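Local coordinates for type II secretion system protein L (Pseudomonas aeruginosa, PDB 6GHU) that serves as an inner-membrane component of the type II secretion machinery, recruiting XcpZ and linking the energy-providing cytoplasmic XcpR to the rest of the apparatus, at residues E22-S27 / G31-Q36; V37-P40 / V44-R47; G62-D67 / V71-V76. All blocks are in the same frame, centred on the assembly; numbering follows the deposited sequence. Where two conformers were deposited one is given.

Interaction 1. Residues E22-S27 / G31-Q36; sequences EQLDFS and GDVALQ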
ATOM      1  N   GLU A  22      -7.273   8.090  -2.915  1.00 19.23           N
ATOM      2  CA  GLU A  22      -7.329   9.105  -1.871  1.00 27.18           C
ATOM      3  C   GLU A  22      -6.825   8.548  -0.550  1.00 34.00           C
ATOM      4  O   GLU A  22      -6.163   9.254   0.217  1.00 33.58           O
ATOM      5  CB  GLU A  22      -8.761   9.617  -1.708  1.00 27.71           C
ATOM      6  CG  GLU A  22      -9.387  10.158  -2.990  1.00 38.10           C
ATOM      7  CD  GLU A  22      -8.619  11.339  -3.553  1.00 39.50           C
ATOM      8  OE1 GLU A  22      -8.115  11.235  -4.689  1.00 49.02           O
ATOM      9  OE2 GLU A  22      -8.510  12.366  -2.848  1.00 44.81           O
ATOM     10  N   GLN A  23      -7.126   7.283  -0.279  1.00 28.32           N
ATOM     11  CA  GLN A  23      -6.742   6.649   0.969  0.51 30.84           C
ATOM     12  C   GLN A  23      -6.569   5.159   0.718  1.00 28.67           C
ATOM     13  O   GLN A  23      -7.244   4.579  -0.139  1.00 26.51           O
ATOM     14  CB  GLN A  23      -7.794   6.910   2.057  0.51 23.44           C
ATOM     15  CG  GLN A  23      -7.513   6.250   3.402  0.51 31.38           C
ATOM     16  CD  GLN A  23      -8.009   4.814   3.473  0.51 34.33           C
ATOM     17  OE1 GLN A  23      -8.690   4.331   2.566  0.51 23.83           O
ATOM     18  NE2 GLN A  23      -7.671   4.128   4.559  0.51 25.65           N
ATOM     19  N   LEU A  24      -5.656   4.551   1.466  1.00 23.44           N
ATOM     20  CA  LEU A  24      -5.421   3.120   1.379  1.00 28.98           C
ATOM     21  C   LEU A  24      -4.995   2.643   2.755  1.00 29.13           C
ATOM     22  O   LEU A  24      -4.150   3.275   3.394  1.00 18.47           O
ATOM     23  CB  LEU A  24      -4.348   2.799   0.337  1.00 24.32           C
ATOM     24  CG  LEU A  24      -4.103   1.328   0.004  1.00 32.15           C
ATOM     25  CD1 LEU A  24      -3.547   1.204  -1.407  1.00 47.90           C
ATOM     26  CD2 LEU A  24      -3.147   0.680   0.986  1.00 32.39           C
ATOM     27  N   ASP A  25      -5.576   1.541   3.213  1.00 29.21           N
ATOM     28  CA  ASP A  25      -5.181   0.998   4.497  1.00 25.45           C
ATOM     29  C   ASP A  25      -5.160  -0.517   4.426  1.00 32.52           C
ATOM     30  O   ASP A  25      -5.915  -1.137   3.674  1.00 24.88           O
ATOM     31  CB  ASP A  25      -6.093   1.485   5.635  1.00 36.58           C
ATOM     32  CG  ASP A  25      -7.476   0.886   5.579  1.00 38.08           C
ATOM     33  OD1 ASP A  25      -7.648  -0.237   6.099  1.00 43.72           O
ATOM     34  OD2 ASP A  25      -8.393   1.547   5.039  1.00 39.11           O
ATOM     35  N   PHE A  26      -4.152  -1.092   5.066  0.65 29.24           N
ATOM     36  CA  PHE A  26      -4.091  -2.524   5.272  0.65 32.22           C
ATOM     37  C   PHE A  26      -3.890  -2.794   6.751  0.65 31.86           C
ATOM     38  O   PHE A  26      -3.276  -2.004   7.474  0.65 29.73           O
ATOM     39  CB  PHE A  26      -2.964  -3.212   4.489  0.65 32.45           C
ATOM     40  CG  PHE A  26      -2.564  -4.536   5.080  0.65 33.02           C
ATOM     41  CD1 PHE A  26      -3.411  -5.631   4.990  0.65 37.67           C
ATOM     42  CD2 PHE A  26      -1.369  -4.675   5.766  0.65 31.39           C
ATOM     43  CE1 PHE A  26      -3.067  -6.846   5.559  0.65 41.82           C
ATOM     44  CE2 PHE A  26      -1.015  -5.891   6.334  0.65 36.55           C
ATOM     45  CZ  PHE A  26      -1.865  -6.977   6.229  0.65 32.13           C
ATOM     46  N   SER A  27      -4.429  -3.922   7.180  1.00 30.72           N
ATOM     47  CA  SER A  27      -4.295  -4.420   8.542  1.00 40.78           C
ATOM     48  C   SER A  27      -4.256  -5.940   8.514  1.00 44.45           C
ATOM     49  O   SER A  27      -5.132  -6.575   7.919  1.00 45.03           O
ATOM     50  CB  SER A  27      -5.451  -3.942   9.424  1.00 43.51           C
ATOM     51  OG  SER A  27      -5.500  -4.685  10.626  1.00 49.63           O
ATOM     52  N   GLY A  31      -6.984  -8.553   7.215  1.00 38.83           N
ATOM     53  CA  GLY A  31      -6.616  -9.543   6.222  1.00 40.79           C
ATOM     54  C   GLY A  31      -6.852  -9.162   4.777  1.00 42.20           C
ATOM     55  O   GLY A  31      -6.853 -10.046   3.913  1.00 41.32           O
ATOM     56  N   ASP A  32      -7.054  -7.883   4.476  1.00 32.60           N
ATOM     57  CA  ASP A  32      -7.202  -7.444   3.096  1.00 34.08           C
ATOM     58  C   ASP A  32      -6.760  -5.992   2.999  1.00 28.39           C
ATOM     59  O   ASP A  32      -6.385  -5.367   3.994  1.00 33.14           O
ATOM     60  CB  ASP A  32      -8.642  -7.626   2.602  1.00 34.43           C
ATOM     61  CG  ASP A  32      -9.662  -6.974   3.514  1.00 32.93           C
ATOM     62  OD1 ASP A  32     -10.632  -7.655   3.910  1.00 41.80           O
ATOM     63  OD2 ASP A  32      -9.489  -5.782   3.844  1.00 38.13           O
ATOM     64  N   VAL A  33      -6.813  -5.453   1.785  1.00 29.73           N
ATOM     65  CA  VAL A  33      -6.369  -4.094   1.498  1.00 28.22           C
ATOM     66  C   VAL A  33      -7.582  -3.299   1.027  1.00 25.00           C
ATOM     67  O   VAL A  33      -8.248  -3.694   0.061  1.00 25.83           O
ATOM     68  CB  VAL A  33      -5.251  -4.076   0.441  1.00 28.82           C
ATOM     69  CG1 VAL A  33      -4.765  -2.651   0.191  1.00 27.77           C
ATOM     70  CG2 VAL A  33      -4.091  -4.971   0.875  1.00 37.26           C
ATOM     71  N   ALA A  34      -7.861  -2.183   1.700  1.00 24.94           N
ATOM     72  CA  ALA A  34      -8.984  -1.317   1.358  1.00 26.63           C
ATOM     73  C   ALA A  34      -8.478  -0.016   0.749  1.00 24.11           C
ATOM     74  O   ALA A  34      -7.522   0.587   1.248  1.00 26.12           O
ATOM     75  CB  ALA A  34      -9.845  -1.002   2.582  1.00 26.59           C
ATOM     76  N   LEU A  35      -9.140   0.419  -0.321  1.00 20.18           N
ATOM     77  CA  LEU A  35      -8.738   1.584  -1.097  1.00 24.54           C
ATOM     78  C   LEU A  35      -9.943   2.483  -1.333  1.00 23.04           C
ATOM     79  O   LEU A  35     -10.982   2.018  -1.813  1.00 23.52           O
ATOM     80  CB  LEU A  35      -8.144   1.180  -2.456  1.00 37.12           C
ATOM     81  CG  LEU A  35      -6.815   0.427  -2.508  1.00 40.98           C
ATOM     82  CD1 LEU A  35      -7.018  -1.059  -2.281  1.00 31.11           C
ATOM     83  CD2 LEU A  35      -6.124   0.679  -3.843  1.00 43.12           C
ATOM     84  N   GLN A  36      -9.797   3.763  -1.001  1.00 20.68           N
ATOM     85  CA  GLN A  36     -10.756   4.791  -1.394  1.00 22.19           C
ATOM     86  C   GLN A  36     -10.266   5.424  -2.690  1.00 20.61           C
ATOM     87  O   GLN A  36      -9.204   6.056  -2.709  1.00 20.13           O
ATOM     88  CB  GLN A  36     -10.897   5.852  -0.306  1.00 30.11           C
ATOM     89  CG  GLN A  36     -11.463   5.342   1.005  1.00 26.46           C
ATOM     90  CD  GLN A  36     -12.949   5.114   0.945  1.00 35.11           C
ATOM     91  OE1 GLN A  36     -13.609   5.467  -0.036  1.00 36.87           O
ATOM     92  NE2 GLN A  36     -13.495   4.527   2.005  1.00 35.93           N
TER

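Interaction 2. Residues V37-P40 / V44-R47; sequences VRAP and VLER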
ATOM      1  N   VAL A  37     -11.033   5.257  -3.766  1.00 20.45           N
ATOM      2  CA  VAL A  37     -10.616   5.713  -5.085  1.00 21.20           C
ATOM      3  C   VAL A  37     -11.637   6.702  -5.628  1.00 21.75           C
ATOM      4  O   VAL A  37     -12.805   6.720  -5.235  1.00 21.96           O
ATOM      5  CB  VAL A  37     -10.423   4.543  -6.075  1.00 23.65           C
ATOM      6  CG1 VAL A  37      -9.351   3.586  -5.578  1.00 23.73           C
ATOM      7  CG2 VAL A  37     -11.737   3.796  -6.307  1.00 26.45           C
ATOM      8  N   ARG A  38     -11.169   7.538  -6.548  1.00 27.90           N
ATOM      9  CA  ARG A  38     -12.033   8.386  -7.351  1.00 25.55           C
ATOM     10  C   ARG A  38     -11.664   8.203  -8.815  1.00 23.46           C
ATOM     11  O   ARG A  38     -10.518   7.892  -9.149  1.00 23.06           O
ATOM     12  CB  ARG A  38     -11.918   9.867  -6.947  1.00 26.92           C
ATOM     13  CG  ARG A  38     -12.570  10.182  -5.614  1.00 40.50           C
ATOM     14  CD  ARG A  38     -12.785  11.678  -5.431  1.00 49.91           C
ATOM     15  NE  ARG A  38     -13.852  11.966  -4.470  1.00 65.07           N
ATOM     16  CZ  ARG A  38     -13.678  12.115  -3.157  1.00 72.78           C
ATOM     17  NH1 ARG A  38     -12.471  12.007  -2.615  1.00 54.23           N
ATOM     18  NH2 ARG A  38     -14.723  12.375  -2.379  1.00 68.68           N
ATOM     19  N   ALA A  39     -12.651   8.388  -9.687  1.00 21.54           N
ATOM     20  CA  ALA A  39     -12.447   8.266 -11.122  1.00 17.54           C
ATOM     21  C   ALA A  39     -13.461   9.160 -11.817  1.00 20.25           C
ATOM     22  O   ALA A  39     -14.453   9.571 -11.204  1.00 22.38           O
ATOM     23  CB  ALA A  39     -12.591   6.809 -11.585  1.00 19.84           C
ATOM     24  N   PRO A  40     -13.239   9.491 -13.090  1.00 22.37           N
ATOM     25  CA  PRO A  40     -14.215  10.349 -13.779  1.00 20.68           C
ATOM     26  C   PRO A  40     -15.606   9.741 -13.865  1.00 21.23           C
ATOM     27  O   PRO A  40     -16.589  10.485 -13.917  1.00 18.06           O
ATOM     28  CB  PRO A  40     -13.595  10.555 -15.171  1.00 20.80           C
ATOM     29  CG  PRO A  40     -12.506   9.546 -15.292  1.00 28.00           C
ATOM     30  CD  PRO A  40     -12.035   9.259 -13.905  1.00 23.03           C
ATOM     31  N   VAL A  44     -14.932   3.616 -15.449  1.00 18.54           N
ATOM     32  CA  VAL A  44     -13.518   3.522 -15.113  1.00 22.84           C
ATOM     33  C   VAL A  44     -13.321   2.654 -13.875  1.00 22.95           C
ATOM     34  O   VAL A  44     -12.360   1.882 -13.789  1.00 23.76           O
ATOM     35  CB  VAL A  44     -12.929   4.933 -14.925  1.00 20.74           C
ATOM     36  CG1 VAL A  44     -11.449   4.860 -14.548  1.00 27.15           C
ATOM     37  CG2 VAL A  44     -13.119   5.756 -16.192  1.00 26.03           C
ATOM     38  N   LEU A  45     -14.224   2.765 -12.895  1.00 22.86           N
ATOM     39  CA  LEU A  45     -14.125   1.921 -11.711  1.00 24.04           C
ATOM     40  C   LEU A  45     -14.384   0.464 -12.060  1.00 24.35           C
ATOM     41  O   LEU A  45     -13.721  -0.436 -11.530  1.00 18.73           O
ATOM     42  CB  LEU A  45     -15.109   2.389 -10.637  1.00 24.04           C
ATOM     43  CG  LEU A  45     -14.887   3.764 -10.012  1.00 25.15           C
ATOM     44  CD1 LEU A  45     -16.026   4.084  -9.059  1.00 27.85           C
ATOM     45  CD2 LEU A  45     -13.560   3.818  -9.292  1.00 20.90           C
ATOM     46  N   GLU A  46     -15.351   0.213 -12.948  1.00 23.58           N
ATOM     47  CA  GLU A  46     -15.652  -1.153 -13.362  1.00 24.57           C
ATOM     48  C   GLU A  46     -14.508  -1.739 -14.170  1.00 24.63           C
ATOM     49  O   GLU A  46     -14.172  -2.919 -14.015  1.00 25.33           O
ATOM     50  CB  GLU A  46     -16.952  -1.180 -14.171  1.00 29.07           C
ATOM     51  CG  GLU A  46     -17.205  -2.470 -14.957  1.00 32.44           C
ATOM     52  CD  GLU A  46     -17.143  -3.731 -14.103  1.00 36.70           C
ATOM     53  OE1 GLU A  46     -16.796  -4.798 -14.654  1.00 42.72           O
ATOM     54  OE2 GLU A  46     -17.444  -3.664 -12.892  1.00 33.40           O
ATOM     55  N   ARG A  47     -13.895  -0.930 -15.037  1.00 24.24           N
ATOM     56  CA  ARG A  47     -12.754  -1.413 -15.803  1.00 26.37           C
ATOM     57  C   ARG A  47     -11.590  -1.742 -14.880  1.00 21.33           C
ATOM     58  O   ARG A  47     -10.934  -2.774 -15.038  1.00 19.06           O
ATOM     59  CB  ARG A  47     -12.346  -0.372 -16.844  1.00 20.66           C
ATOM     60  CG  ARG A  47     -11.286  -0.860 -17.818  1.00 28.26           C
ATOM     61  CD  ARG A  47     -11.135   0.092 -18.985  1.00 29.29           C
ATOM     62  NE  ARG A  47     -10.573   1.373 -18.570  1.00 31.42           N
ATOM     63  CZ  ARG A  47     -10.754   2.521 -19.217  1.00 29.44           C
ATOM     64  NH1 ARG A  47     -11.498   2.563 -20.313  1.00 42.40           N
ATOM     65  NH2 ARG A  47     -10.199   3.636 -18.759  1.00 31.31           N
TER

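Interaction 3. Residues G62-D67 / V71-V76; sequences GSASRD and VSARLV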
ATOM      1  N   GLY A  62     -16.952  -1.535  -3.907  1.00 21.73           N
ATOM      2  CA  GLY A  62     -18.069  -1.054  -3.133  1.00 27.53           C
ATOM      3  C   GLY A  62     -18.972  -0.165  -3.958  1.00 23.01           C
ATOM      4  O   GLY A  62     -18.718   0.145  -5.124  1.00 24.15           O
ATOM      5  N   SER A  63     -20.056   0.258  -3.322  1.00 29.43           N
ATOM      6  CA  SER A  63     -21.014   1.132  -3.979  1.00 32.62           C
ATOM      7  C   SER A  63     -20.357   2.460  -4.320  1.00 24.31           C
ATOM      8  O   SER A  63     -19.587   3.012  -3.531  1.00 23.13           O
ATOM      9  CB  SER A  63     -22.223   1.347  -3.071  1.00 28.66           C
ATOM     10  OG  SER A  63     -22.850   0.110  -2.784  1.00 29.64           O
ATOM     11  N   ALA A  64     -20.659   2.968  -5.510  1.00 21.84           N
ATOM     12  CA  ALA A  64     -20.068   4.196  -6.013  1.00 21.88           C
ATOM     13  C   ALA A  64     -21.130   5.278  -6.164  1.00 24.34           C
ATOM     14  O   ALA A  64     -22.300   4.994  -6.432  1.00 21.29           O
ATOM     15  CB  ALA A  64     -19.377   3.957  -7.360  1.00 23.58           C
ATOM     16  N   SER A  65     -20.705   6.527  -5.998  1.00 17.78           N
ATOM     17  CA  SER A  65     -21.583   7.675  -6.137  1.00 31.97           C
ATOM     18  C   SER A  65     -20.813   8.818  -6.778  1.00 22.08           C
ATOM     19  O   SER A  65     -19.596   8.935  -6.613  1.00 26.81           O
ATOM     20  CB  SER A  65     -22.139   8.111  -4.778  1.00 33.64           C
ATOM     21  OG  SER A  65     -22.670   9.419  -4.855  1.00 50.75           O
ATOM     22  N   ARG A  66     -21.533   9.670  -7.499  1.00 23.57           N
ATOM     23  CA  ARG A  66     -20.936  10.830  -8.147  1.00 28.65           C
ATOM     24  C   ARG A  66     -21.089  12.072  -7.282  1.00 29.25           C
ATOM     25  O   ARG A  66     -22.133  12.286  -6.661  1.00 39.29           O
ATOM     26  CB  ARG A  66     -21.569  11.092  -9.514  1.00 34.91           C
ATOM     27  CG  ARG A  66     -21.050  12.367 -10.151  1.00 30.49           C
ATOM     28  CD  ARG A  66     -21.481  12.505 -11.582  1.00 26.99           C
ATOM     29  NE  ARG A  66     -20.925  11.472 -12.450  1.00 21.18           N
ATOM     30  CZ  ARG A  66     -19.672  11.452 -12.885  1.00 18.91           C
ATOM     31  NH1 ARG A  66     -18.808  12.388 -12.504  1.00 21.48           N
ATOM     32  NH2 ARG A  66     -19.282  10.482 -13.698  1.00 23.27           N
ATOM     33  N   ASP A  67     -20.037  12.891  -7.258  1.00 27.15           N
ATOM     34  CA  ASP A  67     -20.076  14.229  -6.674  1.00 34.29           C
ATOM     35  C   ASP A  67     -19.260  15.136  -7.582  1.00 32.06           C
ATOM     36  O   ASP A  67     -18.032  15.021  -7.638  1.00 31.03           O
ATOM     37  CB  ASP A  67     -19.525  14.243  -5.247  1.00 39.16           C
ATOM     38  CG  ASP A  67     -20.554  13.808  -4.218  1.00 61.51           C
ATOM     39  OD1 ASP A  67     -21.617  14.462  -4.118  1.00 40.61           O
ATOM     40  OD2 ASP A  67     -20.300  12.808  -3.510  1.00 64.52           O
ATOM     41  N   VAL A  71     -16.609  10.219  -9.542  1.00 19.52           N
ATOM     42  CA  VAL A  71     -17.285   9.229  -8.714  1.00 21.55           C
ATOM     43  C   VAL A  71     -16.264   8.675  -7.723  1.00 23.81           C
ATOM     44  O   VAL A  71     -15.051   8.745  -7.936  1.00 21.97           O
ATOM     45  CB  VAL A  71     -17.918   8.097  -9.556  1.00 19.92           C
ATOM     46  CG1 VAL A  71     -18.859   8.679 -10.608  1.00 22.94           C
ATOM     47  CG2 VAL A  71     -16.849   7.259 -10.240  1.00 20.14           C
ATOM     48  N   SER A  72     -16.768   8.120  -6.622  1.00 20.40           N
ATOM     49  CA  SER A  72     -15.917   7.592  -5.567  1.00 26.34           C
ATOM     50  C   SER A  72     -16.483   6.268  -5.088  1.00 24.73           C
ATOM     51  O   SER A  72     -17.696   6.044  -5.120  1.00 22.06           O
ATOM     52  CB  SER A  72     -15.800   8.556  -4.383  1.00 27.84           C
ATOM     53  OG  SER A  72     -17.047   8.711  -3.739  1.00 32.81           O
ATOM     54  N   ALA A  73     -15.584   5.392  -4.651  1.00 18.70           N
ATOM     55  CA  ALA A  73     -15.962   4.066  -4.186  1.00 21.28           C
ATOM     56  C   ALA A  73     -14.832   3.520  -3.330  1.00 21.06           C
ATOM     57  O   ALA A  73     -13.729   4.072  -3.288  1.00 22.15           O
ATOM     58  CB  ALA A  73     -16.255   3.128  -5.357  1.00 24.33           C
ATOM     59  N   ARG A  74     -15.126   2.426  -2.642  1.00 22.12           N
ATOM     60  CA  ARG A  74     -14.149   1.704  -1.841  1.00 22.93           C
ATOM     61  C   ARG A  74     -13.826   0.386  -2.528  1.00 21.56           C
ATOM     62  O   ARG A  74     -14.736  -0.370  -2.885  1.00 25.14           O
ATOM     63  CB  ARG A  74     -14.687   1.466  -0.428  1.00 32.51           C
ATOM     64  CG  ARG A  74     -13.691   0.869   0.546  1.00 25.12           C
ATOM     65  CD  ARG A  74     -14.218   1.006   1.972  1.00 27.74           C
ATOM     66  NE  ARG A  74     -13.350   0.374   2.959  1.00 23.22           N
ATOM     67  CZ  ARG A  74     -13.425  -0.903   3.314  1.00 25.02           C
ATOM     68  NH1 ARG A  74     -14.320  -1.706   2.754  1.00 21.39           N
ATOM     69  NH2 ARG A  74     -12.600  -1.376   4.235  1.00 33.03           N
ATOM     70  N   LEU A  75     -12.538   0.132  -2.739  1.00 22.13           N
ATOM     71  CA  LEU A  75     -12.053  -1.127  -3.295  1.00 25.72           C
ATOM     72  C   LEU A  75     -11.437  -1.961  -2.183  1.00 24.06           C
ATOM     73  O   LEU A  75     -10.657  -1.443  -1.377  1.00 22.35           O
ATOM     74  CB  LEU A  75     -11.002  -0.887  -4.381  1.00 30.20           C
ATOM     75  CG  LEU A  75     -11.397  -0.796  -5.850  1.00 39.19           C
ATOM     76  CD1 LEU A  75     -10.151  -0.519  -6.675  1.00 34.20           C
ATOM     77  CD2 LEU A  75     -12.059  -2.068  -6.317  1.00 30.42           C
ATOM     78  N   VAL A  76     -11.785  -3.242  -2.139  1.00 26.08           N
ATOM     79  CA  VAL A  76     -11.181  -4.199  -1.216  1.00 19.10           C
ATOM     80  C   VAL A  76     -10.443  -5.237  -2.053  1.00 25.48           C
ATOM     81  O   VAL A  76     -11.046  -5.880  -2.922  1.00 23.62           O
ATOM     82  CB  VAL A  76     -12.230  -4.867  -0.312  1.00 25.31           C
ATOM     83  CG1 VAL A  76     -11.590  -5.947   0.559  1.00 32.57           C
ATOM     84  CG2 VAL A  76     -12.922  -3.827   0.557  1.00 29.56           C
TER
HETATM   85  O   HOH W   1     -17.907   2.092  -1.824  1.00 22.26           O
HETATM   86  O   HOH W   2     -18.286  11.018  -5.021  1.00 31.47           O

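Interaction 1. Residues E22-S27 / G31-Q36
In one of its two conformers, Phe26 turns a ring edge to the backbone of Asp32: its CD1 lies 3.1 Å from Asp32 O, near the ring plane, while Val33 CG2 approaches the ring obliquely. The amides of Gln23 and Gln36 have planes 53° apart. Gln23, also modelled twice, sets OE1 3.3 Å from Gln36 CG. A bend at chi2 (-85°) folds it along its own strand, where NE2 donates in the amide plane to the anti lone pair of Asp25 OD2 (2.7 Å). Asp25 OD1 is bound by Arg30 in a salt bridge, so in this conformer both carboxylate oxygens have a partner. Ala34, small enough to sit beside that carboxylate, exchanges two backbone hydrogen bonds with Asp25, Asp25 N to Ala34 O being 2.9 Å.

Apolar Leu24, Phe26, Val33 and Leu35 occupy the sheet face opposite Gln23, Asp25, Ala34 and Gln36. Leu24 and Leu35 run side by side (Leu24 CD1 to Leu35 CG 3.5 Å), suited to packing against helix 3-14. At one end Glu22 and Gln23 both face Gln36 in a classic beta bulge; at the other, Gly31, with the positive phi glycine tolerates, donates its N-H to Ser27 O (N to O 2.8 Å). Residues 23-27 also pair antiparallel with a strand of the second subunit, making strand 20-27, outermost in this beta hairpin, the edge through which two ferredoxin-like domains join their sheets.

Interaction 2. Residues V37-P40 / V44-R47
Val37 and Leu45 reach past one another, one from the strand and the other from the helix. Their methyls, Val37 CG2 and Leu45 CD2, meet at 3.5 Å, tighter than a usual van der Waals contact. The end of the Leu45 side chain swings toward the strand; chi2 (175°) sends CD1 on along the chain and leaves CD2 as the side branch that meets Val37 CG2 and Ala39 CB. Ala39 points toward the helix, and because its side chain is a single methyl the helix can come close: Val44 CG1 lies 3.7 Å from Ala39 CB. The two branches of Val44 divide the work, CG1 resting on Ala39 while CG2 turns to the ring of Pro40, 3.9 Å from Pro40 CG; these two side chains cross at about a right angle. No hydrogen bond passes between the segments, so the junction is wholly apolar. Leu45 continues onto Val71 and Ala73 of strand 70-77 and onto Leu61 and Ala64 of strand 59-67. This is the first turn of helix 42-54 folding back on the sheet, the start of the beta-alpha-beta crossover from strand 32-39 to the parallel strand 59-67, with strand 70-77 between them, a hallmark of ferredoxin-like folds.

Interaction 3. Residues G62-D67 / V71-V76
Segments 62-67 and 71-76 run antiparallel, the axes of strands 65-67 and 71-76 lying 4.7 Å apart at closest and inclined at 139°, with ladder pairs at Ser65-Ser72 and Arg66-Val71. They form the second beta hairpin of the ferredoxin-like sheet, with strand 59-67 at its outer edge within the chain. Ser65 and Ser72 make a hydrogen-bonded pair, Ser72 N to Ser65 O at 2.9 Å and Ser65 N to Ser72 O at 3.2 Å, the latter in the carbonyl plane. Beyond it the strand bulges away. Farther on, Gly62 returns to donate its N-H to Arg74 O (N to O 2.7 Å); the lack of a side chain suits this place, since a beta carbon would lie tight against that carbonyl. Between these points a water replaces the direct bond, donating to Ser63 O and accepting from Arg74 N.

On the face turned to helix 42-54, Ala64 CB meets Ala73 CB at 3.8 Å, two small methyls that leave room for Leu45, which packs on both residues. Next along, Arg66 and Val71 cross obliquely. The Arg66 chain is extended at first and then bends at chi3 (-65°), bringing the guanidinium over the valine so that Val71 CG1 lies 3.6 Å above its plane, toward the rim. The apolar methyl covers part of a flat face while the N-H groups point elsewhere: NH2 to Pro40 O, and NH1 weakly to Gly68 O. On the other face Ser72 suits its place because its hydroxyl recruits solvent. Set between its backbone N and carbonyl carbon (chi1 65°), Ser72 OG donates to a second water at 2.9 Å, and that water donates in turn to Ser65 O and to Asp67 OD2.

How the interactions relate
From the N terminus, helix 3-14 leads into strand 20-27, and interaction 1 closes the first hairpin over the short turn at 28-30. Strand 32-39 then carries straight on into interaction 2, which closes over residues 41-43 as the chain enters helix 42-54. After the helix, interaction 3 closes the second hairpin over 68-70. The three contacts follow in series; none nests in or crosses another. They are joined across the sheet instead: strand 32-39 lies between strands 20-27 and 70-77, linked to the latter by backbone hydrogen bonds of Leu35 with Leu75 and Ala39 with Val71. Leu45 packing on Val71 ties interactions 2 and 3 (about 8 Å between centres), while interaction 1 extends the sheet toward the second subunit.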